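Local coordinates for HD-GYP domain-containing protein (Bdellovibrio bacteriovorus, PDB 3TM8) that binds two iron ions in an HD-GYP domain and probably belongs to the cyclic-di-GMP phosphodiesterases, being an unconventional member of that class, at residues A[213-221]-A[288-296]; A[279-287]-A[313-322]. All blocks are in the same frame, centred on the assembly; numbering follows the deposited sequence. Where two conformers were deposited one is given.

Interaction 1: residues A[213-221]-A[288-296]; sequences NLNQPLDSM and DRLITFEGV. With PO4 (phosphate ion), chain C.
L214 opens this contact beside the di-iron site of the HD-GYP fold, where the loop between helices 190-202 and 223-240 crosses the C-terminal part of helix 276-293. Its CB sits over the centre of the F293 ring, 4.1 Å from the centroid, a CH-pi contact in which the two side chains run alongside each other and point the same way. The carbonyl of L214 faces the neighbouring arginine: R289 NH2 reaches L214 O in the carbonyl plane, on a lone pair, at 3.0 Å. N215, centre of an inverse gamma turn, extends its amide toward T292, where a water accepts from N215 ND2 and donates to T292 O. One residue on, Q216 starts its side chain away from the helix but offers its carbonyl, and R289 NH1 donates to Q216 O at 2.9 Å, the oxygen lying close to the guanidinium plane. P217 lays its CA 3.4 Å from E294 CD. L218 then closes the walk twice over. Its backbone N donates to E294 OE2 from above the carboxylate plane, while its CD2 covers the centre of one guanidinium face, 3.7 Å from R289 CZ; F293 CD2 lies over the rim of the opposite face.

The example illustrates how a buried arginine is fixed by using every N-H direction. The bend at chi3 (-81°) turns the R289 guanidinium edge to Q216 O, the E294 carboxylate and a phosphate, with L214 O somewhat out of plane. That phosphate, probably acquired from the crystallisation liquor, is also bound by H207 and W229. E294 in turn is gripped by two donors, which would be expected to stabilise its negative charge. R289 NH1 completes the salt bridge on the anti lone pair of E294 OE2, at 2.9 Å.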
loop_
_atom_site.group_PDB
_atom_site.type_symbol
_atom_site.label_atom_id
_atom_site.label_comp_id
_atom_site.label_asym_id
_atom_site.label_seq_id
_atom_site.Cartn_x
_atom_site.Cartn_y
_atom_site.Cartn_z
ATOM N N ASN A 213 -5.412 15.000 7.775
ATOM C CA ASN A 213 -4.376 14.228 8.456
ATOM C C ASN A 213 -4.954 12.878 8.867
ATOM O O ASN A 213 -5.793 12.809 9.761
ATOM C CB ASN A 213 -3.867 14.979 9.690
ATOM C CG ASN A 213 -2.847 14.182 10.491
ATOM O OD1 ASN A 213 -2.350 13.150 10.045
ATOM N ND2 ASN A 213 -2.517 14.677 11.682
ATOM N N LEU A 214 -4.517 11.815 8.198
ATOM C CA LEU A 214 -5.066 10.486 8.457
ATOM C C LEU A 214 -4.563 9.896 9.760
ATOM O O LEU A 214 -5.162 8.979 10.310
ATOM C CB LEU A 214 -4.719 9.525 7.324
ATOM C CG LEU A 214 -5.370 9.839 5.984
ATOM C CD1 LEU A 214 -4.905 8.842 4.947
ATOM C CD2 LEU A 214 -6.885 9.830 6.109
ATOM N N ASN A 215 -3.445 10.422 10.238
ATOM C CA ASN A 215 -2.776 9.887 11.411
ATOM C C ASN A 215 -3.405 10.411 12.700
ATOM O O ASN A 215 -2.743 11.046 13.525
ATOM C CB ASN A 215 -1.284 10.221 11.335
ATOM C CG ASN A 215 -0.459 9.498 12.382
ATOM O OD1 ASN A 215 0.473 10.072 12.954
ATOM N ND2 ASN A 215 -0.792 8.242 12.638
ATOM N N GLN A 216 -4.701 10.150 12.853
ATOM C CA GLN A 216 -5.432 10.489 14.067
ATOM C C GLN A 216 -6.623 9.536 14.173
ATOM O O GLN A 216 -7.084 9.009 13.159
ATOM C CB GLN A 216 -5.897 11.943 14.028
ATOM C CG GLN A 216 -6.869 12.251 12.909
ATOM C CD GLN A 216 -7.275 13.717 12.867
ATOM O OE1 GLN A 216 -7.646 14.303 13.885
ATOM N NE2 GLN A 216 -7.220 14.312 11.683
ATOM N N PRO A 217 -7.113 9.292 15.396
ATOM C CA PRO A 217 -8.267 8.395 15.536
ATOM C C PRO A 217 -9.541 9.000 14.950
ATOM O O PRO A 217 -9.812 10.183 15.180
ATOM C CB PRO A 217 -8.401 8.221 17.056
ATOM C CG PRO A 217 -7.048 8.588 17.604
ATOM C CD PRO A 217 -6.551 9.680 16.701
ATOM N N LEU A 218 -10.307 8.204 14.202
ATOM C CA LEU A 218 -11.563 8.682 13.617
ATOM C C LEU A 218 -12.501 9.260 14.670
ATOM O O LEU A 218 -13.151 10.277 14.439
ATOM C CB LEU A 218 -12.291 7.570 12.855
ATOM C CG LEU A 218 -11.569 7.015 11.629
ATOM C CD1 LEU A 218 -12.428 5.963 10.941
ATOM C CD2 LEU A 218 -11.191 8.125 10.657
ATOM N N ASP A 219 -12.566 8.615 15.829
ATOM C CA ASP A 219 -13.538 9.007 16.845
ATOM C C ASP A 219 -13.151 10.243 17.655
ATOM O O ASP A 219 -13.916 10.694 18.506
ATOM C CB ASP A 219 -13.880 7.824 17.757
ATOM C CG ASP A 219 -14.710 6.773 17.043
ATOM O OD1 ASP A 219 -15.485 7.152 16.139
ATOM O OD2 ASP A 219 -14.587 5.575 17.376
ATOM N N SER A 220 -11.974 10.794 17.392
ATOM C CA SER A 220 -11.596 12.067 18.001
ATOM C C SER A 220 -11.302 13.151 16.957
ATOM O O SER A 220 -10.889 14.254 17.301
ATOM C CB SER A 220 -10.437 11.894 18.990
ATOM O OG SER A 220 -9.404 11.096 18.450
ATOM N N MET A 221 -11.534 12.844 15.684
ATOM C CA MET A 221 -11.452 13.862 14.645
ATOM C C MET A 221 -12.469 14.962 14.882
ATOM O O MET A 221 -13.560 14.710 15.389
ATOM C CB MET A 221 -11.735 13.258 13.273
ATOM C CG MET A 221 -10.549 12.588 12.635
ATOM S SD MET A 221 -10.973 11.940 11.007
ATOM C CE MET A 221 -9.408 11.201 10.550
ATOM N N ASP A 288 -5.374 -2.230 9.974
ATOM C CA ASP A 288 -4.205 -1.376 9.778
ATOM C C ASP A 288 -4.478 0.067 10.176
ATOM O O ASP A 288 -3.565 0.755 10.631
ATOM C CB ASP A 288 -3.636 -1.418 8.360
ATOM C CG ASP A 288 -2.280 -0.730 8.277
ATOM O OD1 ASP A 288 -1.417 -1.047 9.118
ATOM O OD2 ASP A 288 -2.074 0.139 7.402
ATOM N N ARG A 289 -5.711 0.544 10.013
ATOM C CA ARG A 289 -6.004 1.895 10.492
ATOM C C ARG A 289 -5.718 1.969 11.992
ATOM O O ARG A 289 -5.079 2.908 12.452
ATOM C CB ARG A 289 -7.424 2.369 10.175
ATOM C CG ARG A 289 -7.941 3.423 11.166
ATOM C CD ARG A 289 -9.054 4.295 10.598
ATOM N NE ARG A 289 -8.531 5.369 9.761
ATOM C CZ ARG A 289 -7.951 6.478 10.219
ATOM N NH1 ARG A 289 -7.810 6.675 11.526
ATOM N NH2 ARG A 289 -7.500 7.383 9.360
ATOM N N LEU A 290 -6.179 0.982 12.751
ATOM C CA LEU A 290 -5.934 0.993 14.191
ATOM C C LEU A 290 -4.444 0.997 14.488
ATOM O O LEU A 290 -3.961 1.783 15.304
ATOM C CB LEU A 290 -6.601 -0.198 14.897
ATOM C CG LEU A 290 -8.127 -0.156 14.923
ATOM C CD1 LEU A 290 -8.677 -1.322 15.748
ATOM C CD2 LEU A 290 -8.632 1.176 15.463
ATOM N N ILE A 291 -3.714 0.119 13.814
ATOM C CA ILE A 291 -2.309 -0.079 14.122
ATOM C C ILE A 291 -1.431 1.077 13.634
ATOM O O ILE A 291 -0.594 1.592 14.382
ATOM C CB ILE A 291 -1.829 -1.413 13.551
ATOM C CG1 ILE A 291 -2.522 -2.560 14.291
ATOM C CG2 ILE A 291 -0.314 -1.522 13.646
ATOM C CD1 ILE A 291 -2.455 -3.890 13.575
ATOM N N THR A 292 -1.653 1.506 12.395
ATOM C CA THR A 292 -0.807 2.517 11.764
ATOM C C THR A 292 -1.268 3.960 11.990
ATOM O O THR A 292 -0.440 4.838 12.237
ATOM C CB THR A 292 -0.655 2.223 10.266
ATOM O OG1 THR A 292 0.080 1.000 10.117
ATOM C CG2 THR A 292 0.096 3.349 9.549
ATOM N N PHE A 293 -2.573 4.213 11.922
ATOM C CA PHE A 293 -3.081 5.581 12.040
ATOM C C PHE A 293 -3.557 5.940 13.449
ATOM O O PHE A 293 -3.709 7.117 13.748
ATOM C CB PHE A 293 -4.235 5.846 11.061
ATOM C CG PHE A 293 -3.861 5.755 9.606
ATOM C CD1 PHE A 293 -2.688 6.319 9.122
ATOM C CD2 PHE A 293 -4.727 5.140 8.714
ATOM C CE1 PHE A 293 -2.368 6.239 7.765
ATOM C CE2 PHE A 293 -4.420 5.059 7.361
ATOM C CZ PHE A 293 -3.241 5.609 6.887
ATOM N N GLU A 294 -3.810 4.949 14.302
ATOM C CA GLU A 294 -4.387 5.237 15.618
ATOM C C GLU A 294 -3.517 4.758 16.782
ATOM O O GLU A 294 -3.887 4.917 17.944
ATOM C CB GLU A 294 -5.827 4.692 15.712
ATOM C CG GLU A 294 -6.712 5.199 14.564
ATOM C CD GLU A 294 -8.213 5.056 14.791
ATOM O OE1 GLU A 294 -8.631 4.668 15.903
ATOM O OE2 GLU A 294 -8.980 5.368 13.849
ATOM N N GLY A 295 -2.353 4.198 16.470
ATOM C CA GLY A 295 -1.392 3.811 17.491
ATOM C C GLY A 295 -1.811 2.656 18.389
ATOM O O GLY A 295 -1.282 2.491 19.487
ATOM N N VAL A 296 -2.745 1.836 17.923
ATOM C CA VAL A 296 -3.190 0.695 18.711
ATOM C C VAL A 296 -2.183 -0.450 18.593
ATOM O O VAL A 296 -1.811 -0.830 17.486
ATOM C CB VAL A 296 -4.573 0.210 18.240
ATOM C CG1 VAL A 296 -4.998 -1.044 19.002
ATOM C CG2 VAL A 296 -5.607 1.324 18.384
HETATM P P PO4 C . -8.763 4.923 6.145
HETATM O O1 PO4 C . -8.423 6.059 7.076
HETATM O O2 PO4 C . -7.585 4.010 5.903
HETATM O O3 PO4 C . -9.826 4.001 6.787
HETATM O O4 PO4 C . -9.382 5.466 4.874
HETATM O O HOH W 1 -0.259 6.497 14.772
HETATM O O HOH W 2 -11.248 6.058 16.495
#

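Interaction 2: residues A[279-287]-A[313-322]; sequences VLVSSANAM and HPLQHIQHLN. With FE (Fe (III) ion), chain D; PO4 (phosphate ion), chain C.
Behind the iron site of the HD domain, helix 276-293 packs against the C-terminal helix 315-325, a helix-helix contact whose short segments cross at -49° with their axes 9.7 Å apart. S283 and H317 supply its polar centre. With chi1 at -58°, S283 OG lies beside its own backbone N and meets the edge of the H317 ring in plane, 2.8 Å from H317 ND1; either atom could be the donor. A water joins S283 OG to H313 ND1 as well, tying H313, just ahead of the N-cap, to the same hydroxyl. P314, the N-cap residue, covers one face of the H317 ring with its CG, and that CG also touches V279 CG1 at 3.9 Å.

Farther along, L321 CD1 rests on the helix backbone, 3.6 Å from S283 O, and M287 slides past L321 in the opposite direction, its CG 3.8 Å from L321 CD1. S282 OG lies in the plane of the H313 ring, near CE1, although its stronger hydrogen bond goes to E259 O.

The helix thus has two working sides. While S283 and M287 touch the C-terminal helix, N285 joins H170, H203 and D204 on one iron; its OD1 binds the metal at 2.1 Å, and its ND2 donates almost straight to phosphate O3, with an angle of 169°.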
loop_
_atom_site.group_PDB
_atom_site.type_symbol
_atom_site.label_atom_id
_atom_site.label_comp_id
_atom_site.label_asym_id
_atom_site.label_seq_id
_atom_site.Cartn_x
_atom_site.Cartn_y
_atom_site.Cartn_z
ATOM N N VAL A 279 -15.633 -6.658 1.481
ATOM C CA VAL A 279 -15.813 -6.962 2.896
ATOM C C VAL A 279 -14.470 -7.377 3.503
ATOM O O VAL A 279 -14.125 -6.971 4.616
ATOM C CB VAL A 279 -16.870 -8.069 3.118
ATOM C CG1 VAL A 279 -17.057 -8.335 4.611
ATOM C CG2 VAL A 279 -18.182 -7.673 2.469
ATOM N N LEU A 280 -13.711 -8.173 2.752
ATOM C CA LEU A 280 -12.398 -8.609 3.185
ATOM C C LEU A 280 -11.452 -7.408 3.344
ATOM O O LEU A 280 -10.791 -7.258 4.376
ATOM C CB LEU A 280 -11.858 -9.628 2.173
ATOM C CG LEU A 280 -10.688 -10.518 2.575
ATOM C CD1 LEU A 280 -10.587 -11.739 1.673
ATOM C CD2 LEU A 280 -9.406 -9.723 2.524
ATOM N N VAL A 281 -11.398 -6.551 2.330
ATOM C CA VAL A 281 -10.542 -5.371 2.401
ATOM C C VAL A 281 -10.974 -4.443 3.537
ATOM O O VAL A 281 -10.133 -3.846 4.211
ATOM C CB VAL A 281 -10.501 -4.607 1.065
ATOM C CG1 VAL A 281 -9.680 -3.332 1.205
ATOM C CG2 VAL A 281 -9.907 -5.485 -0.024
ATOM N N SER A 282 -12.281 -4.318 3.749
ATOM C CA SER A 282 -12.779 -3.501 4.851
ATOM C C SER A 282 -12.224 -3.975 6.198
ATOM O O SER A 282 -11.792 -3.162 7.018
ATOM C CB SER A 282 -14.304 -3.471 4.874
ATOM O OG SER A 282 -14.753 -2.723 5.990
ATOM N N SER A 283 -12.239 -5.285 6.424
ATOM C CA SER A 283 -11.694 -5.851 7.654
ATOM C C SER A 283 -10.188 -5.614 7.785
ATOM O O SER A 283 -9.706 -5.191 8.838
ATOM C CB SER A 283 -11.995 -7.352 7.742
ATOM O OG SER A 283 -13.392 -7.602 7.685
ATOM N N ALA A 284 -9.447 -5.897 6.717
ATOM C CA ALA A 284 -8.003 -5.711 6.720
ATOM C C ALA A 284 -7.638 -4.244 6.929
ATOM O O ALA A 284 -6.720 -3.925 7.690
ATOM C CB ALA A 284 -7.403 -6.221 5.423
ATOM N N ASN A 285 -8.368 -3.354 6.263
ATOM C CA ASN A 285 -8.142 -1.938 6.446
ATOM C C ASN A 285 -8.389 -1.491 7.874
ATOM O O ASN A 285 -7.615 -0.713 8.425
ATOM C CB ASN A 285 -9.037 -1.126 5.532
ATOM C CG ASN A 285 -8.835 0.329 5.734
ATOM O OD1 ASN A 285 -7.783 0.847 5.384
ATOM N ND2 ASN A 285 -9.802 1.002 6.345
ATOM N N ALA A 286 -9.485 -1.954 8.468
ATOM C CA ALA A 286 -9.845 -1.505 9.802
ATOM C C ALA A 286 -8.719 -1.845 10.768
ATOM O O ALA A 286 -8.396 -1.063 11.667
ATOM C CB ALA A 286 -11.151 -2.144 10.238
ATOM N N MET A 287 -8.111 -3.014 10.579
ATOM C CA MET A 287 -6.989 -3.416 11.419
ATOM C C MET A 287 -5.759 -2.512 11.218
ATOM O O MET A 287 -5.172 -2.054 12.193
ATOM C CB MET A 287 -6.670 -4.909 11.240
ATOM C CG MET A 287 -7.790 -5.827 11.751
ATOM S SD MET A 287 -7.919 -5.949 13.551
ATOM C CE MET A 287 -6.653 -7.175 13.869
ATOM N N HIS A 313 -17.532 -5.750 11.434
ATOM C CA HIS A 313 -16.805 -6.683 10.563
ATOM C C HIS A 313 -17.032 -8.118 10.992
ATOM O O HIS A 313 -17.257 -8.379 12.168
ATOM C CB HIS A 313 -15.308 -6.385 10.573
ATOM C CG HIS A 313 -14.991 -4.951 10.297
ATOM N ND1 HIS A 313 -14.948 -4.429 9.021
ATOM C CD2 HIS A 313 -14.723 -3.923 11.136
ATOM C CE1 HIS A 313 -14.653 -3.142 9.087
ATOM N NE2 HIS A 313 -14.523 -2.809 10.359
ATOM N N PRO A 314 -16.956 -9.061 10.044
ATOM C CA PRO A 314 -17.201 -10.453 10.438
ATOM C C PRO A 314 -16.177 -10.919 11.464
ATOM O O PRO A 314 -14.972 -10.710 11.290
ATOM C CB PRO A 314 -17.017 -11.228 9.131
ATOM C CG PRO A 314 -17.216 -10.205 8.046
ATOM C CD PRO A 314 -16.635 -8.940 8.610
ATOM N N LEU A 315 -16.647 -11.571 12.523
ATOM C CA LEU A 315 -15.737 -12.033 13.555
ATOM C C LEU A 315 -14.656 -12.940 12.964
ATOM O O LEU A 315 -13.503 -12.876 13.382
ATOM C CB LEU A 315 -16.489 -12.747 14.682
ATOM C CG LEU A 315 -15.638 -13.332 15.813
ATOM C CD1 LEU A 315 -14.838 -12.242 16.545
ATOM C CD2 LEU A 315 -16.501 -14.149 16.778
ATOM N N GLN A 316 -15.014 -13.784 11.998
ATOM C CA GLN A 316 -14.000 -14.662 11.409
ATOM C C GLN A 316 -12.850 -13.882 10.754
ATOM O O GLN A 316 -11.698 -14.317 10.800
ATOM C CB GLN A 316 -14.599 -15.706 10.450
ATOM C CG GLN A 316 -15.289 -15.168 9.202
ATOM C CD GLN A 316 -16.773 -14.941 9.395
ATOM O OE1 GLN A 316 -17.211 -14.477 10.443
ATOM N NE2 GLN A 316 -17.560 -15.281 8.384
ATOM N N HIS A 317 -13.152 -12.737 10.151
ATOM C CA HIS A 317 -12.086 -11.923 9.574
ATOM C C HIS A 317 -11.184 -11.386 10.667
ATOM O O HIS A 317 -9.961 -11.411 10.541
ATOM C CB HIS A 317 -12.648 -10.740 8.797
ATOM C CG HIS A 317 -13.331 -11.114 7.523
ATOM N ND1 HIS A 317 -13.751 -10.174 6.607
ATOM C CD2 HIS A 317 -13.679 -12.319 7.014
ATOM C CE1 HIS A 317 -14.325 -10.783 5.585
ATOM N NE2 HIS A 317 -14.299 -12.085 5.811
ATOM N N ILE A 318 -11.792 -10.885 11.735
ATOM C CA ILE A 318 -11.007 -10.284 12.802
ATOM C C ILE A 318 -10.131 -11.331 13.487
ATOM O O ILE A 318 -8.966 -11.073 13.772
ATOM C CB ILE A 318 -11.892 -9.525 13.803
ATOM C CG1 ILE A 318 -12.604 -8.384 13.078
ATOM C CG2 ILE A 318 -11.061 -8.983 14.953
ATOM C CD1 ILE A 318 -11.681 -7.589 12.159
ATOM N N GLN A 319 -10.681 -12.516 13.714
ATOM C CA GLN A 319 -9.904 -13.605 14.299
ATOM C C GLN A 319 -8.744 -14.026 13.393
ATOM O O GLN A 319 -7.616 -14.200 13.857
ATOM C CB GLN A 319 -10.806 -14.804 14.596
ATOM C CG GLN A 319 -11.885 -14.494 15.627
ATOM C CD GLN A 319 -12.809 -15.663 15.916
ATOM O OE1 GLN A 319 -13.260 -15.824 17.044
ATOM N NE2 GLN A 319 -13.114 -16.466 14.898
ATOM N N HIS A 320 -9.015 -14.190 12.103
ATOM C CA HIS A 320 -7.953 -14.557 11.170
ATOM C C HIS A 320 -6.866 -13.476 11.136
ATOM O O HIS A 320 -5.676 -13.791 11.118
ATOM C CB HIS A 320 -8.500 -14.787 9.759
ATOM C CG HIS A 320 -9.184 -16.108 9.564
ATOM N ND1 HIS A 320 -8.714 -17.288 10.103
ATOM C CD2 HIS A 320 -10.289 -16.434 8.854
ATOM C CE1 HIS A 320 -9.507 -18.282 9.741
ATOM N NE2 HIS A 320 -10.468 -17.790 8.981
ATOM N N LEU A 321 -7.271 -12.205 11.098
ATOM C CA LEU A 321 -6.315 -11.100 11.044
ATOM C C LEU A 321 -5.480 -11.050 12.310
ATOM O O LEU A 321 -4.270 -10.815 12.260
ATOM C CB LEU A 321 -7.026 -9.771 10.782
ATOM C CG LEU A 321 -7.502 -9.622 9.333
ATOM C CD1 LEU A 321 -8.602 -8.573 9.185
ATOM C CD2 LEU A 321 -6.329 -9.328 8.387
ATOM N N ASN A 322 -6.119 -11.278 13.451
ATOM C CA ASN A 322 -5.376 -11.381 14.699
ATOM C C ASN A 322 -4.303 -12.466 14.606
ATOM O O ASN A 322 -3.144 -12.234 14.967
ATOM C CB ASN A 322 -6.321 -11.627 15.873
ATOM C CG ASN A 322 -5.595 -11.697 17.196
ATOM O OD1 ASN A 322 -4.982 -10.721 17.629
ATOM N ND2 ASN A 322 -5.677 -12.846 17.860
HETATM FE FE FE D . -7.441 2.681 4.342
HETATM P P PO4 C . -8.763 4.923 6.145
HETATM O O1 PO4 C . -8.423 6.059 7.076
HETATM O O2 PO4 C . -7.585 4.010 5.903
HETATM O O3 PO4 C . -9.826 4.001 6.787
HETATM O O4 PO4 C . -9.382 5.466 4.874
HETATM O O HOH W 3 -15.866 -6.040 6.956
HETATM O O HOH W 4 -9.389 2.715 4.034
#

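Interactions 1 and 2 share helix 276-293: 279-287 packs on the C-terminal helix, and 288-296, directly following, brings the last turn of the helix and what follows it to the loop 213-221. Their centres lie about 16 Å apart, and along the chain the order is 213-221, 279-287, 288-296, 313-322, so the two contacts interleave. Apart from this continuity of the chain their segments do not touch, yet both reach the same phosphate, through R289 and N285. The principle at work is one helix with two partners: the metal-binding helix is tied to an earlier loop by its last turn and to the last helix along its preceding turns.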